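Local coordinates for protein putative metal-dependent phosphoesterase (Bifidobacterium adolescentis, PDB 3O0F) that hydrolyses phosphate esters, carries iron and zinc ions in its active site and binds adenosine monophosphate there, and may act as a 5'-3' exonuclease on nucleic acids, at residues H186-I189 and A190-G194; A221-A224 and D225-G229; D279-R282 and E283-R287. One frame throughout, in Å; residues are numbered along the deposited sequence. Where two conformers were deposited one is given.

Contact 1: residues H186-I189 and A190-G194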
loop_
_atom_site.group_PDB
_atom_site.type_symbol
_atom_site.label_atom_id
_atom_site.label_comp_id
_atom_site.label_asym_id
_atom_site.label_seq_id
_atom_site.Cartn_x
_atom_site.Cartn_y
_atom_site.Cartn_z
ATOM N N HIS A 186 -9.850 -12.365 5.183
ATOM C CA HIS A 186 -9.877 -13.799 4.868
ATOM C C HIS A 186 -9.994 -14.050 3.361
ATOM O O HIS A 186 -9.368 -14.972 2.830
ATOM C CB HIS A 186 -11.021 -14.500 5.600
ATOM C CG HIS A 186 -11.149 -14.087 7.035
ATOM N ND1 HIS A 186 -10.110 -14.203 7.936
ATOM C CD2 HIS A 186 -12.190 -13.556 7.720
ATOM C CE1 HIS A 186 -10.504 -13.751 9.116
ATOM N NE2 HIS A 186 -11.760 -13.349 9.009
ATOM N N GLU A 187 -10.785 -13.227 2.684
ATOM C CA GLU A 187 -10.917 -13.323 1.249
ATOM C C GLU A 187 -9.641 -12.887 0.563
ATOM O O GLU A 187 -9.190 -13.563 -0.359
ATOM C CB GLU A 187 -12.067 -12.487 0.669
ATOM C CG GLU A 187 -12.114 -12.741 -0.844
ATOM C CD GLU A 187 -13.157 -11.997 -1.633
ATOM O OE1 GLU A 187 -13.793 -11.060 -1.092
ATOM O OE2 GLU A 187 -13.320 -12.385 -2.821
ATOM N N VAL A 188 -9.070 -11.773 0.983
ATOM C CA VAL A 188 -7.792 -11.291 0.398
ATOM C C VAL A 188 -6.675 -12.323 0.552
ATOM O O VAL A 188 -5.969 -12.654 -0.420
ATOM C CB VAL A 188 -7.402 -9.929 0.986
ATOM C CG1 VAL A 188 -5.910 -9.568 0.649
ATOM C CG2 VAL A 188 -8.393 -8.834 0.459
ATOM N N ILE A 189 -6.527 -12.881 1.744
ATOM C CA ILE A 189 -5.479 -13.884 1.939
ATOM C C ILE A 189 -5.668 -15.132 1.061
ATOM O O ILE A 189 -4.701 -15.619 0.451
ATOM C CB ILE A 189 -5.301 -14.283 3.402
ATOM C CG1 ILE A 189 -4.762 -13.095 4.214
ATOM C CG2 ILE A 189 -4.317 -15.453 3.511
ATOM C CD1 ILE A 189 -4.900 -13.293 5.710
ATOM N N ALA A 190 -6.894 -15.649 0.974
ATOM C CA ALA A 190 -7.162 -16.764 0.104
ATOM C C ALA A 190 -6.831 -16.432 -1.352
ATOM O O ALA A 190 -6.316 -17.305 -2.064
ATOM C CB ALA A 190 -8.624 -17.231 0.227
ATOM N N ALA A 191 -7.157 -15.213 -1.800
ATOM C CA ALA A 191 -6.943 -14.823 -3.175
ATOM C C ALA A 191 -5.446 -14.704 -3.457
ATOM O O ALA A 191 -4.990 -15.128 -4.513
ATOM C CB ALA A 191 -7.683 -13.515 -3.528
ATOM N N VAL A 192 -4.687 -14.139 -2.511
ATOM C CA VAL A 192 -3.266 -13.924 -2.744
ATOM C C VAL A 192 -2.551 -15.270 -2.800
ATOM O O VAL A 192 -1.779 -15.533 -3.738
ATOM C CB VAL A 192 -2.613 -12.984 -1.714
ATOM C CG1 VAL A 192 -1.053 -12.993 -1.907
ATOM C CG2 VAL A 192 -3.166 -11.553 -1.865
ATOM N N LYS A 193 -2.848 -16.143 -1.824
ATOM C CA LYS A 193 -2.314 -17.493 -1.839
ATOM C C LYS A 193 -2.797 -18.257 -3.076
ATOM O O LYS A 193 -2.026 -18.990 -3.689
ATOM C CB LYS A 193 -2.719 -18.260 -0.567
ATOM C CG LYS A 193 -2.201 -17.712 0.735
ATOM C CD LYS A 193 -0.787 -17.095 0.729
ATOM C CE LYS A 193 0.250 -18.153 0.756
ATOM N NZ LYS A 193 1.697 -17.681 0.632
ATOM N N GLY A 194 -4.048 -18.062 -3.465
ATOM C CA GLY A 194 -4.541 -18.680 -4.702
ATOM C C GLY A 194 -3.712 -18.328 -5.919
ATOM O O GLY A 194 -3.471 -19.179 -6.802
#
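Ile189 and Lys193 run side by side one turn apart on the helix 185-194, with Ile189 CG2 4.2 Å from Lys193 CG. The isoleucine carries CG2 anti to its own nitrogen, so this methyl reaches forward to the next turn while CG1 and CD1 extend toward the helix 216-225, where Met222 is met. The same two residues are joined by the backbone bond from Lys193 N to Ile189 O, 3.0 Å long and nearly straight at 170°, and Lys193 CG rests 3.3 Å from that oxygen.

Ala190 grips the preceding turn with its N, 3.2 Å from His186 O, and its lone methyl lies 3.5 Å from that oxygen, so the short side chain stays close to its own helix on an exposed side. Val188 repeats the i to i+4 pattern on the buried side: its CG1 is 4.2 Å from Val192 CG2, and Val192 CG2 sits 3.3 Å from Val188 O. Two branched, apolar residues suit a face wedged between Ile76 of strand 70-80 and helix 97-124.

Beyond CG, Lys193 leads away from Ile189, and bends at chi2 and chi3 take its amine to Asp228 and the carbonyl of Gly197. The chemistry is thus that of an amphipathic helix: valine and isoleucine face the sheet and its neighbours, Ala191 faces helix 97-124, and the lysine lends CG to the apolar packing while its charge is probably balanced by Asp228.

Contact 2: residues A221-A224 and D225-G229; sequences AMIA and DGLDG
Leu227 folds back over Met222, a selenomethionine here, just where the helix 216-225 ends. The CB of Leu227 lies 3.3 Å from Met222 O and 4.3 Å from Met222 CB. With CG anti to its own nitrogen (chi1 -177°), the side chain rises alongside the last turn and its two methyls part: CD2 comes to 4.4 Å from Ile223 CG1, while CD1 approaches the far end of the selenomethionine, 4.3 Å from Met222 CE. Leucine fits because its fork serves both neighbours at once.

The backbone beneath is a Schellman motif. Leu227 N donates to Met222 O at 3.0 Å, and Gly226 N to Ile223 O at 3.1 Å; the latter donor stands well above the carbonyl plane, 63° out of it. Between these bonds Gly226 takes a positive phi of 117°, at which a CB would collide with the carbonyl oxygen of Asp225, so glycine suits the place. The apolar pair Met222 and Leu227, at the two ends of the six-residue loop, is the hydrophobic contact usual in this motif. A water donates to both Ile223 O and Leu227 O, linking the last turn to the chain that leaves it. The carboxylate of Asp225 bends back close to Ala221 O without bonding to it, and its OD2 has His186 ND1 as partner.

Met222 packs against Thr185 of helix 185-194 and, with Leu227, against Met87 of strand 83-90. Ile223 faces Ile248 and His252 of helix 239-252, and beyond the turn the chain enters strand 229-233 between strands 198-201 and 255-258.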
loop_
_atom_site.group_PDB
_atom_site.type_symbol
_atom_site.label_atom_id
_atom_site.label_comp_id
_atom_site.label_asym_id
_atom_site.label_seq_id
_atom_site.Cartn_x
_atom_site.Cartn_y
_atom_site.Cartn_z
ATOM N N ALA A 221 -6.180 -15.830 13.304
ATOM C CA ALA A 221 -7.087 -16.303 12.260
ATOM C C ALA A 221 -6.558 -16.026 10.852
ATOM O O ALA A 221 -6.703 -16.862 9.924
ATOM C CB ALA A 221 -8.468 -15.733 12.462
HETATM N N MSE A 222 -5.909 -14.879 10.680
HETATM C CA MSE A 222 -5.168 -14.610 9.415
HETATM C C MSE A 222 -3.957 -15.520 9.203
HETATM O O MSE A 222 -3.736 -16.003 8.071
HETATM C CB MSE A 222 -4.735 -13.159 9.335
HETATM C CG MSE A 222 -5.911 -12.238 9.196
HETATM SE SE MSE A 222 -5.385 -10.424 9.670
HETATM C CE MSE A 222 -4.246 -9.951 8.202
ATOM N N ILE A 223 -3.200 -15.789 10.277
ATOM C CA ILE A 223 -2.104 -16.753 10.209
ATOM C C ILE A 223 -2.658 -18.125 9.760
ATOM O O ILE A 223 -2.093 -18.750 8.858
ATOM C CB ILE A 223 -1.315 -16.850 11.548
ATOM C CG1 ILE A 223 -0.516 -15.549 11.816
ATOM C CG2 ILE A 223 -0.391 -18.083 11.588
ATOM C CD1 ILE A 223 0.020 -15.388 13.305
ATOM N N ALA A 224 -3.762 -18.583 10.370
ATOM C CA ALA A 224 -4.420 -19.845 9.949
ATOM C C ALA A 224 -4.906 -19.805 8.483
ATOM O O ALA A 224 -4.950 -20.829 7.852
ATOM C CB ALA A 224 -5.592 -20.188 10.895
ATOM N N ASP A 225 -5.298 -18.638 7.968
ATOM C CA ASP A 225 -5.731 -18.468 6.569
ATOM C C ASP A 225 -4.575 -18.613 5.558
ATOM O O ASP A 225 -4.842 -18.801 4.380
ATOM C CB ASP A 225 -6.327 -17.077 6.321
ATOM C CG ASP A 225 -7.636 -16.805 7.072
ATOM O OD1 ASP A 225 -8.359 -17.763 7.467
ATOM O OD2 ASP A 225 -7.926 -15.576 7.251
ATOM N N GLY A 226 -3.326 -18.489 6.029
ATOM C CA GLY A 226 -2.100 -18.451 5.191
ATOM C C GLY A 226 -1.247 -17.163 5.211
ATOM O O GLY A 226 -0.390 -16.996 4.367
ATOM N N LEU A 227 -1.447 -16.252 6.171
ATOM C CA LEU A 227 -0.629 -15.017 6.258
ATOM C C LEU A 227 0.846 -15.350 6.341
ATOM O O LEU A 227 1.270 -16.147 7.172
ATOM C CB LEU A 227 -1.050 -14.132 7.445
ATOM C CG LEU A 227 -0.314 -12.795 7.585
ATOM C CD1 LEU A 227 -0.784 -11.782 6.500
ATOM C CD2 LEU A 227 -0.553 -12.207 9.006
ATOM N N ASP A 228 1.655 -14.739 5.481
ATOM C CA ASP A 228 3.077 -15.053 5.474
ATOM C C ASP A 228 3.884 -14.191 6.442
ATOM O O ASP A 228 4.935 -14.614 6.914
ATOM C CB ASP A 228 3.638 -14.874 4.075
ATOM C CG ASP A 228 3.074 -15.869 3.091
ATOM O OD1 ASP A 228 3.624 -16.979 3.049
ATOM O OD2 ASP A 228 2.113 -15.512 2.347
ATOM N N GLY A 229 3.452 -12.945 6.665
ATOM C CA GLY A 229 4.296 -11.986 7.385
ATOM C C GLY A 229 3.611 -10.753 7.945
ATOM O O GLY A 229 2.442 -10.499 7.693
HETATM O O HOH W 1 0.486 -18.601 8.133
#

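Contact 3: residues D279-R282 and E283-R287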
loop_
_atom_site.group_PDB
_atom_site.type_symbol
_atom_site.label_atom_id
_atom_site.label_comp_id
_atom_site.label_asym_id
_atom_site.label_seq_id
_atom_site.Cartn_x
_atom_site.Cartn_y
_atom_site.Cartn_z
ATOM N N ASP A 279 17.733 -11.473 3.520
ATOM C CA ASP A 279 17.237 -12.830 3.762
ATOM C C ASP A 279 15.745 -12.949 3.653
ATOM O O ASP A 279 15.256 -13.938 3.118
ATOM C CB ASP A 279 17.677 -13.375 5.126
ATOM C CG ASP A 279 19.195 -13.592 5.193
ATOM O OD1 ASP A 279 19.837 -13.603 4.118
ATOM O OD2 ASP A 279 19.740 -13.717 6.318
ATOM N N THR A 280 15.021 -11.972 4.176
ATOM C CA THR A 280 13.574 -12.020 4.168
ATOM C C THR A 280 13.083 -11.819 2.736
ATOM O O THR A 280 12.157 -12.502 2.312
ATOM C CB THR A 280 12.945 -10.965 5.120
ATOM O OG1 THR A 280 13.369 -11.227 6.456
ATOM C CG2 THR A 280 11.431 -11.019 5.060
ATOM N N VAL A 281 13.741 -10.957 1.966
ATOM C CA VAL A 281 13.344 -10.777 0.522
ATOM C C VAL A 281 13.608 -12.046 -0.245
ATOM O O VAL A 281 12.768 -12.509 -1.005
ATOM C CB VAL A 281 14.034 -9.593 -0.132
ATOM C CG1 VAL A 281 13.742 -9.503 -1.603
ATOM C CG2 VAL A 281 13.627 -8.286 0.556
ATOM N N ARG A 282 14.761 -12.669 -0.011
ATOM C CA ARG A 282 15.036 -14.003 -0.595
ATOM C C ARG A 282 13.903 -14.952 -0.408
ATOM O O ARG A 282 13.433 -15.615 -1.350
ATOM C CB ARG A 282 16.297 -14.629 0.014
ATOM C CG ARG A 282 17.398 -14.728 -0.904
ATOM C CD ARG A 282 18.564 -15.505 -0.318
ATOM N NE ARG A 282 19.755 -14.840 -0.767
ATOM C CZ ARG A 282 20.475 -13.963 -0.069
ATOM N NH1 ARG A 282 20.215 -13.685 1.205
ATOM N NH2 ARG A 282 21.523 -13.409 -0.657
ATOM N N GLU A 283 13.446 -15.019 0.814
ATOM C CA GLU A 283 12.364 -15.906 1.171
ATOM C C GLU A 283 11.051 -15.504 0.499
ATOM O O GLU A 283 10.298 -16.367 0.068
ATOM C CB GLU A 283 12.253 -16.007 2.696
ATOM C CG GLU A 283 11.253 -17.047 3.244
ATOM C CD GLU A 283 11.426 -18.497 2.730
ATOM O OE1 GLU A 283 12.539 -18.921 2.328
ATOM O OE2 GLU A 283 10.407 -19.233 2.755
ATOM N N ILE A 284 10.773 -14.218 0.358
ATOM C CA ILE A 284 9.571 -13.816 -0.361
ATOM C C ILE A 284 9.605 -14.324 -1.813
ATOM O O ILE A 284 8.583 -14.788 -2.390
ATOM C CB ILE A 284 9.382 -12.287 -0.323
ATOM C CG1 ILE A 284 9.096 -11.815 1.117
ATOM C CG2 ILE A 284 8.213 -11.844 -1.278
ATOM C CD1 ILE A 284 9.048 -10.281 1.294
ATOM N N LEU A 285 10.774 -14.165 -2.426
ATOM C CA LEU A 285 10.980 -14.512 -3.829
ATOM C C LEU A 285 10.833 -16.005 -4.053
ATOM O O LEU A 285 10.240 -16.470 -5.066
ATOM C CB LEU A 285 12.358 -14.039 -4.289
ATOM C CG LEU A 285 12.469 -12.543 -4.646
ATOM C CD1 LEU A 285 13.922 -12.135 -4.768
ATOM C CD2 LEU A 285 11.734 -12.192 -5.930
ATOM N N CYS A 286 11.387 -16.761 -3.106
ATOM C CA CYS A 286 11.317 -18.228 -3.125
ATOM C C CYS A 286 9.922 -18.764 -2.897
ATOM O O CYS A 286 9.548 -19.750 -3.523
ATOM C CB CYS A 286 12.305 -18.849 -2.133
ATOM S SG CYS A 286 14.028 -18.563 -2.587
ATOM N N ARG A 287 9.126 -18.112 -2.055
ATOM C CA ARG A 287 7.765 -18.526 -1.867
ATOM C C ARG A 287 6.828 -18.131 -2.971
ATOM O O ARG A 287 5.855 -18.834 -3.181
ATOM C CB ARG A 287 7.156 -17.934 -0.596
ATOM C CG ARG A 287 7.741 -18.477 0.589
ATOM C CD ARG A 287 6.933 -18.084 1.768
ATOM N NE ARG A 287 7.731 -18.344 2.920
ATOM C CZ ARG A 287 7.329 -18.250 4.168
ATOM N NH1 ARG A 287 6.077 -17.891 4.476
ATOM N NH2 ARG A 287 8.219 -18.538 5.097
#
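Four successive i to i+4 bonds, from Glu283 N to Asp279 O through Cys286 N to Arg282 O, keep the helix 278-287 regular; the one from Leu285 N to Val281 O is 3.0 Å. The side chains of the same two residues, Val281 and Leu285, point the same way, and Val281 CG1 touches Leu285 CD1 at 4.1 Å. Val281 is buried and Leu285 exposed at the edge of the packing. Ile284 is buried: its CG1, beside the backbone nitrogen at chi1 -66°, settles 3.4 Å from Thr280 O and so shields a carbonyl that already accepts the Ile284 N-H.

The fold is the distorted beta/alpha barrel of PHP proteins, akin to the TIM barrel, and this helix touches both strands at the ends of the sheet. Ile284 presents its apolar branches to Ile17 of strand 15-19 and Leu255 of strand 255-258, and Val281 rests on Trp15.

Two charged pairs lie on other sides of the helix. Within the first turn Arg282 bends at chi3 to bring NH1 to Asp279 OD1, 2.9 Å away, which comes in at the edge of the guanidinium and in its plane. At the other end Arg287 meets Glu283 side-on: NE donates to OE2 at 2.8 Å, almost straight at 171° and onto the anti lone pair, while NH2 reaches the same oxygen less directly at 3.3 Å. Glu283 is turned for this by a bend at chi2. Two N-H groups on one oxygen restrain the rotation of the guanidinium, whose NH1 pairs with Asp228 in the loop ahead of strand 229-233.

How the contacts relate
Contacts 1, 2 and 3 follow one another along the chain, on helix 185-194, at the end of helix 216-225, and on helix 278-287. Contacts 1 and 2 have centres about 10 Å apart and touch directly, both by apolar packing and by polar pairs. Contact 3 lies about 17 Å, centre to centre, from contact 2 and about 19 Å from contact 1, and does not touch contact 1. Asp228 joins all three, since its two carboxylate oxygens serve bases from contacts 1 and 3. These helices pack against the sheet, whose strands and following loops supply metal ligands; in contacts 1 and 2 the nearest ligand side chain is about 9 Å away, in contact 3 about 10 Å.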